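Local structure of conserved protein (Methanothermobacter thermautotrophicus, 1T57) at residues S112-G117 and I152-A157; G160-D165 and L184-M189. The protein is of unknown function but binds flavin mononucleotide and magnesium ions, and has the alpha/beta domain of the pyruvate kinase C-terminal family. All coordinates share one frame; numbering follows the deposited sequence.

Contact 1 (S112-G117 and I152-A157); sequences SHALSG and IAIMAA. With FMN (flavin mononucleotide), chain E.
Apolar packing carries most of this contact: the methyl CB of Ala-114 points at the helix and settles between Ile-154 and Met-155, a selenomethionine. Ala-114 CB lies 3.3 Å from CG of Met-155, tighter than usual for two carbons, and 3.7 Å from Ile-154 CG2. A methyl suits a place where the loop backbone comes this close to a helix. Farther along, Leu-115 CD2 meets Ile-154 CD1 at 4.1 Å, the two branched chains crossing at about a right angle.

The pairing joins the loop after strand 107-109 to helix 144-158, in the alpha/beta domain related to the C-terminal domain of pyruvate kinase, and forms part of the flavin pocket.

At the flavin, the dimethylbenzene end is the part approached. The FMN methyl C7M sits 3.1 Å above one face of the His-113 ring, offset toward its rim. Met-155 supplies an apolar neighbour: its chain bends at the selenium (chi3 -108°), which brings CE to 3.6 Å from FMN C7M. The same selenium stands obliquely to the His-113 ring, 5.5 Å from SE to the ring centroid.

Among polar contacts, His-113 NE2 is hydrogen-bonded to His-82 N, and the backbone N of Leu-115 to the carboxylate of Glu-151.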
loop_
_atom_site.group_PDB
_atom_site.type_symbol
_atom_site.label_atom_id
_atom_site.label_comp_id
_atom_site.label_asym_id
_atom_site.label_seq_id
_atom_site.Cartn_x
_atom_site.Cartn_y
_atom_site.Cartn_z
ATOM N N SER A 112 -7.649 -5.007 20.751
ATOM C CA SER A 112 -7.410 -4.050 19.678
ATOM C C SER A 112 -8.539 -4.158 18.643
ATOM O O SER A 112 -8.951 -5.261 18.288
ATOM C CB SER A 112 -6.038 -4.317 19.055
ATOM O OG SER A 112 -6.006 -5.599 18.509
ATOM N N HIS A 113 -9.059 -3.013 18.204
ATOM C CA HIS A 113 -10.173 -2.915 17.232
ATOM C C HIS A 113 -9.903 -3.539 15.860
ATOM O O HIS A 113 -8.974 -3.127 15.158
ATOM C CB HIS A 113 -10.547 -1.451 17.022
ATOM C CG HIS A 113 -11.072 -0.780 18.249
ATOM N ND1 HIS A 113 -11.477 0.538 18.252
ATOM C CD2 HIS A 113 -11.290 -1.248 19.503
ATOM C CE1 HIS A 113 -11.927 0.851 19.453
ATOM N NE2 HIS A 113 -11.827 -0.213 20.228
ATOM N N ALA A 114 -10.766 -4.473 15.459
ATOM C CA ALA A 114 -10.595 -5.216 14.209
ATOM C C ALA A 114 -10.463 -4.465 12.886
ATOM O O ALA A 114 -9.731 -4.919 12.015
ATOM C CB ALA A 114 -11.708 -6.301 14.078
ATOM N N LEU A 115 -11.133 -3.327 12.725
ATOM C CA LEU A 115 -11.037 -2.597 11.454
ATOM C C LEU A 115 -10.125 -1.392 11.393
ATOM O O LEU A 115 -10.311 -0.520 10.559
ATOM C CB LEU A 115 -12.430 -2.194 10.963
ATOM C CG LEU A 115 -13.320 -3.410 10.600
ATOM C CD1 LEU A 115 -14.682 -2.924 10.039
ATOM C CD2 LEU A 115 -12.595 -4.310 9.588
ATOM N N SER A 116 -9.125 -1.378 12.266
ATOM C CA SER A 116 -8.124 -0.317 12.349
ATOM C C SER A 116 -6.834 -1.040 12.801
ATOM O O SER A 116 -5.860 -1.098 12.085
ATOM C CB SER A 116 -8.558 0.731 13.394
ATOM O OG SER A 116 -8.898 0.104 14.636
ATOM N N GLY A 117 -6.845 -1.612 13.994
ATOM C CA GLY A 117 -5.674 -2.346 14.428
ATOM C C GLY A 117 -4.390 -1.524 14.542
ATOM O O GLY A 117 -4.393 -0.324 14.805
ATOM N N ILE A 152 -17.119 -5.513 15.282
ATOM C CA ILE A 152 -17.234 -6.267 16.515
ATOM C C ILE A 152 -17.550 -7.734 16.164
ATOM O O ILE A 152 -17.235 -8.647 16.931
ATOM C CB ILE A 152 -18.316 -5.644 17.496
ATOM C CG1 ILE A 152 -19.651 -5.396 16.793
ATOM C CG2 ILE A 152 -17.872 -4.277 17.998
ATOM C CD1 ILE A 152 -20.806 -5.109 17.748
ATOM N N ALA A 153 -18.134 -7.974 14.995
ATOM C CA ALA A 153 -18.445 -9.360 14.634
ATOM C C ALA A 153 -17.138 -10.130 14.475
ATOM O O ALA A 153 -17.000 -11.227 14.987
ATOM C CB ALA A 153 -19.314 -9.430 13.324
ATOM N N ILE A 154 -16.179 -9.514 13.790
ATOM C CA ILE A 154 -14.857 -10.086 13.575
ATOM C C ILE A 154 -14.127 -10.290 14.914
ATOM O O ILE A 154 -13.620 -11.360 15.206
ATOM C CB ILE A 154 -14.017 -9.156 12.643
ATOM C CG1 ILE A 154 -14.549 -9.209 11.215
ATOM C CG2 ILE A 154 -12.599 -9.560 12.662
ATOM C CD1 ILE A 154 -14.103 -8.054 10.335
HETATM N N MSE A 155 -14.076 -9.259 15.726
HETATM C CA MSE A 155 -13.410 -9.383 17.016
HETATM C C MSE A 155 -13.972 -10.540 17.867
HETATM O O MSE A 155 -13.230 -11.333 18.431
HETATM C CB MSE A 155 -13.554 -8.073 17.781
HETATM C CG MSE A 155 -13.128 -6.850 16.979
HETATM SE SE MSE A 155 -13.416 -5.158 17.947
HETATM C CE MSE A 155 -14.866 -4.426 16.995
ATOM N N ALA A 156 -15.290 -10.619 17.960
ATOM C CA ALA A 156 -15.930 -11.650 18.769
ATOM C C ALA A 156 -15.629 -13.042 18.247
ATOM O O ALA A 156 -15.458 -13.968 19.034
ATOM C CB ALA A 156 -17.439 -11.414 18.830
ATOM N N ALA A 157 -15.575 -13.189 16.925
ATOM C CA ALA A 157 -15.264 -14.476 16.322
ATOM C C ALA A 157 -13.857 -14.898 16.698
ATOM O O ALA A 157 -13.640 -16.005 17.196
ATOM C CB ALA A 157 -15.356 -14.394 14.854
HETATM N N1 FMN E . -18.909 4.495 17.588
HETATM C C2 FMN E . -18.800 5.261 16.434
HETATM O O2 FMN E . -19.604 6.143 16.201
HETATM N N3 FMN E . -17.912 4.982 15.431
HETATM C C4 FMN E . -16.941 4.033 15.623
HETATM O O4 FMN E . -16.223 3.709 14.669
HETATM C C4A FMN E . -17.043 3.227 16.759
HETATM N N5 FMN E . -16.123 2.224 16.968
HETATM C C5A FMN E . -16.400 1.275 17.924
HETATM C C6 FMN E . -15.472 0.264 18.105
HETATM C C7 FMN E . -15.612 -0.643 19.118
HETATM C C7M FMN E . -14.518 -1.650 19.269
HETATM C C8 FMN E . -16.378 -0.282 20.220
HETATM C C8M FMN E . -16.467 -1.191 21.434
HETATM C C9 FMN E . -17.298 0.755 20.074
HETATM C C9A FMN E . -17.393 1.487 18.886
HETATM N N10 FMN E . -18.147 2.668 18.836
HETATM C C10 FMN E . -18.076 3.426 17.694
HETATM C "C1'" FMN E . -19.216 3.001 19.854
HETATM C "C2'" FMN E . -20.403 2.104 19.635
HETATM O "O2'" FMN E . -20.788 2.201 18.259
HETATM C "C3'" FMN E . -21.578 2.543 20.478
HETATM O "O3'" FMN E . -21.891 3.882 20.235
HETATM C "C4'" FMN E . -21.676 2.147 21.961
HETATM O "O4'" FMN E . -22.993 2.500 22.310
HETATM C "C5'" FMN E . -20.959 2.834 23.102
HETATM O "O5'" FMN E . -21.581 2.252 24.226
HETATM P P FMN E . -22.257 2.968 25.498
HETATM O O1P FMN E . -22.431 1.908 26.530
HETATM O O2P FMN E . -23.621 3.610 25.177
HETATM O O3P FMN E . -21.256 4.028 25.978
#

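Contact 2 (G160-D165 and L184-M189); sequences GLIPVD and LTPAHM
Thr-185 and Pro-186 pass alongside Val-164 where strand 180-185 leaves the mixed sheet, while the facing loop has just come off helix 144-158. That helix ends in a Schellman motif at Gly-160, whose positive phi suits glycine. The contact thus joins the loop leaving helix 144-158 to the end of strand 180-185, next to strand 168-172.

Thr-185 turns its methyl to the loop: CG2, anti to the backbone N (chi1 -70° for OG1), lies 3.7 Å from the carbonyl O of Val-164.

Pro-186 presents the flank of its ring. Its CG meets Ile-162 CD1 at 3.6 Å, the two side chains crossing at about a right angle, and its CB lies 3.5 Å from Pro-163 O. A proline suits the place because its rigid ring offers an apolar edge to Ile-162 CD1 where the chain leaves the strand, and having no N-H it asks for no acceptor there. Its own carbonyl O receives a CA-H...O contact from Val-164 CA, 3.5 Å away with an angle of 123° at the hydrogen.

Ala-187 brings its backbone CA near Val-164 CG1, its small methyl directed away from the loop.

His-188 offers a ring face to valine. The imidazole is also held by polar bonds, ND1 to the carboxylate of Asp-158 and NE2 to the backbone N of Gly-89 of the second subunit, which fix its rotation. With an alanine here, Asp-158 and that Gly-89 N-H would probably lose their ring partner, and the flat surface that Val-164 packs against would be gone. Over that surface Val-164 makes a CH-pi contact, its CG1 3.6 Å from the His-188 ring centroid and 23° off the ring normal, with CG2 3.5 Å from His-188 NE2.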
loop_
_atom_site.group_PDB
_atom_site.type_symbol
_atom_site.label_atom_id
_atom_site.label_comp_id
_atom_site.label_asym_id
_atom_site.label_seq_id
_atom_site.Cartn_x
_atom_site.Cartn_y
_atom_site.Cartn_z
ATOM N N GLY A 160 -13.319 -16.146 19.894
ATOM C CA GLY A 160 -13.957 -17.422 20.125
ATOM C C GLY A 160 -15.197 -17.176 20.952
ATOM O O GLY A 160 -15.758 -18.093 21.551
ATOM N N LEU A 161 -15.643 -15.929 20.982
ATOM C CA LEU A 161 -16.816 -15.611 21.767
ATOM C C LEU A 161 -18.123 -15.820 21.022
ATOM O O LEU A 161 -19.168 -15.940 21.646
ATOM C CB LEU A 161 -16.713 -14.197 22.330
ATOM C CG LEU A 161 -15.636 -14.089 23.410
ATOM C CD1 LEU A 161 -15.615 -12.678 24.058
ATOM C CD2 LEU A 161 -15.939 -15.149 24.458
ATOM N N ILE A 162 -18.080 -15.814 19.694
ATOM C CA ILE A 162 -19.279 -16.101 18.899
ATOM C C ILE A 162 -18.865 -16.986 17.716
ATOM O O ILE A 162 -17.678 -17.063 17.369
ATOM C CB ILE A 162 -19.979 -14.850 18.376
ATOM C CG1 ILE A 162 -19.089 -14.150 17.351
ATOM C CG2 ILE A 162 -20.374 -13.991 19.520
ATOM C CD1 ILE A 162 -19.624 -12.858 16.839
ATOM N N PRO A 163 -19.830 -17.680 17.094
ATOM C CA PRO A 163 -19.596 -18.577 15.948
ATOM C C PRO A 163 -19.460 -17.862 14.623
ATOM O O PRO A 163 -19.931 -16.752 14.478
ATOM C CB PRO A 163 -20.844 -19.455 15.933
ATOM C CG PRO A 163 -21.893 -18.494 16.378
ATOM C CD PRO A 163 -21.249 -17.713 17.496
ATOM N N VAL A 164 -18.853 -18.528 13.649
ATOM C CA VAL A 164 -18.685 -17.983 12.303
ATOM C C VAL A 164 -19.403 -19.004 11.439
ATOM O O VAL A 164 -19.282 -19.042 10.203
ATOM C CB VAL A 164 -17.210 -17.939 11.937
ATOM C CG1 VAL A 164 -16.470 -17.130 12.983
ATOM C CG2 VAL A 164 -16.627 -19.355 11.864
ATOM N N ASP A 165 -20.156 -19.827 12.165
ATOM C CA ASP A 165 -20.952 -20.941 11.667
ATOM C C ASP A 165 -22.351 -20.487 11.289
ATOM O O ASP A 165 -22.775 -20.644 10.152
ATOM C CB ASP A 165 -21.069 -21.991 12.784
ATOM C CG ASP A 165 -20.841 -23.414 12.301
ATOM O OD1 ASP A 165 -21.177 -24.379 13.038
ATOM O OD2 ASP A 165 -20.314 -23.566 11.186
ATOM N N LEU A 184 -26.127 -11.018 10.528
ATOM C CA LEU A 184 -25.019 -11.474 9.719
ATOM C C LEU A 184 -24.392 -12.739 10.236
ATOM O O LEU A 184 -24.745 -13.256 11.307
ATOM C CB LEU A 184 -23.963 -10.366 9.672
ATOM C CG LEU A 184 -23.515 -9.851 11.053
ATOM C CD1 LEU A 184 -22.749 -10.951 11.838
ATOM C CD2 LEU A 184 -22.647 -8.598 10.888
ATOM N N THR A 185 -23.437 -13.219 9.460
ATOM C CA THR A 185 -22.695 -14.417 9.798
ATOM C C THR A 185 -21.247 -13.968 9.933
ATOM O O THR A 185 -20.592 -13.610 8.946
ATOM C CB THR A 185 -22.806 -15.503 8.681
ATOM O OG1 THR A 185 -24.136 -16.043 8.649
ATOM C CG2 THR A 185 -21.831 -16.629 8.938
ATOM N N PRO A 186 -20.728 -13.962 11.164
ATOM C CA PRO A 186 -19.343 -13.541 11.356
ATOM C C PRO A 186 -18.363 -14.381 10.562
ATOM O O PRO A 186 -18.727 -15.399 9.942
ATOM C CB PRO A 186 -19.143 -13.703 12.860
ATOM C CG PRO A 186 -20.514 -13.384 13.399
ATOM C CD PRO A 186 -21.392 -14.175 12.462
ATOM N N ALA A 187 -17.107 -13.959 10.623
ATOM C CA ALA A 187 -16.018 -14.633 9.955
ATOM C C ALA A 187 -14.753 -14.225 10.705
ATOM O O ALA A 187 -14.711 -13.170 11.313
ATOM C CB ALA A 187 -15.947 -14.174 8.480
ATOM N N HIS A 188 -13.724 -15.050 10.665
ATOM C CA HIS A 188 -12.477 -14.712 11.330
ATOM C C HIS A 188 -11.651 -13.698 10.553
ATOM O O HIS A 188 -11.931 -13.416 9.390
ATOM C CB HIS A 188 -11.667 -15.970 11.551
ATOM C CG HIS A 188 -12.353 -16.969 12.423
ATOM N ND1 HIS A 188 -12.619 -16.731 13.753
ATOM C CD2 HIS A 188 -12.896 -18.176 12.139
ATOM C CE1 HIS A 188 -13.309 -17.741 14.247
ATOM N NE2 HIS A 188 -13.491 -18.630 13.287
HETATM N N MSE A 189 -10.641 -13.149 11.214
HETATM C CA MSE A 189 -9.757 -12.166 10.597
HETATM C C MSE A 189 -9.035 -12.763 9.388
HETATM O O MSE A 189 -8.790 -12.070 8.416
HETATM C CB MSE A 189 -8.694 -11.684 11.593
HETATM C CG MSE A 189 -7.818 -12.797 12.091
HETATM SE SE MSE A 189 -6.152 -12.311 12.981
HETATM C CE MSE A 189 -4.863 -12.763 11.606
#

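How the contacts relate
From the N terminus, the chain builds strands 22-28, 54-58 and 75-79 before it reaches strand 107-109 and the loop beyond it. Contact 1 then closes a long, mostly helical excursion of 34 residues when helix 144-158 returns to that loop. Contact 2 opens just beyond the end of the same helix and closes a shorter loop of 18 residues that includes strand 168-172 and most of strand 180-185. The two are therefore in series, neither nested nor crossed, with centres 11 Å apart. Helix 144-158 joins them: Ala-156 O lies 2.8 Å from Leu-161 N, a probable hydrogen bond, and Ala-157 CB packs on Val-164 CG1. Both contacts also touch the second subunit.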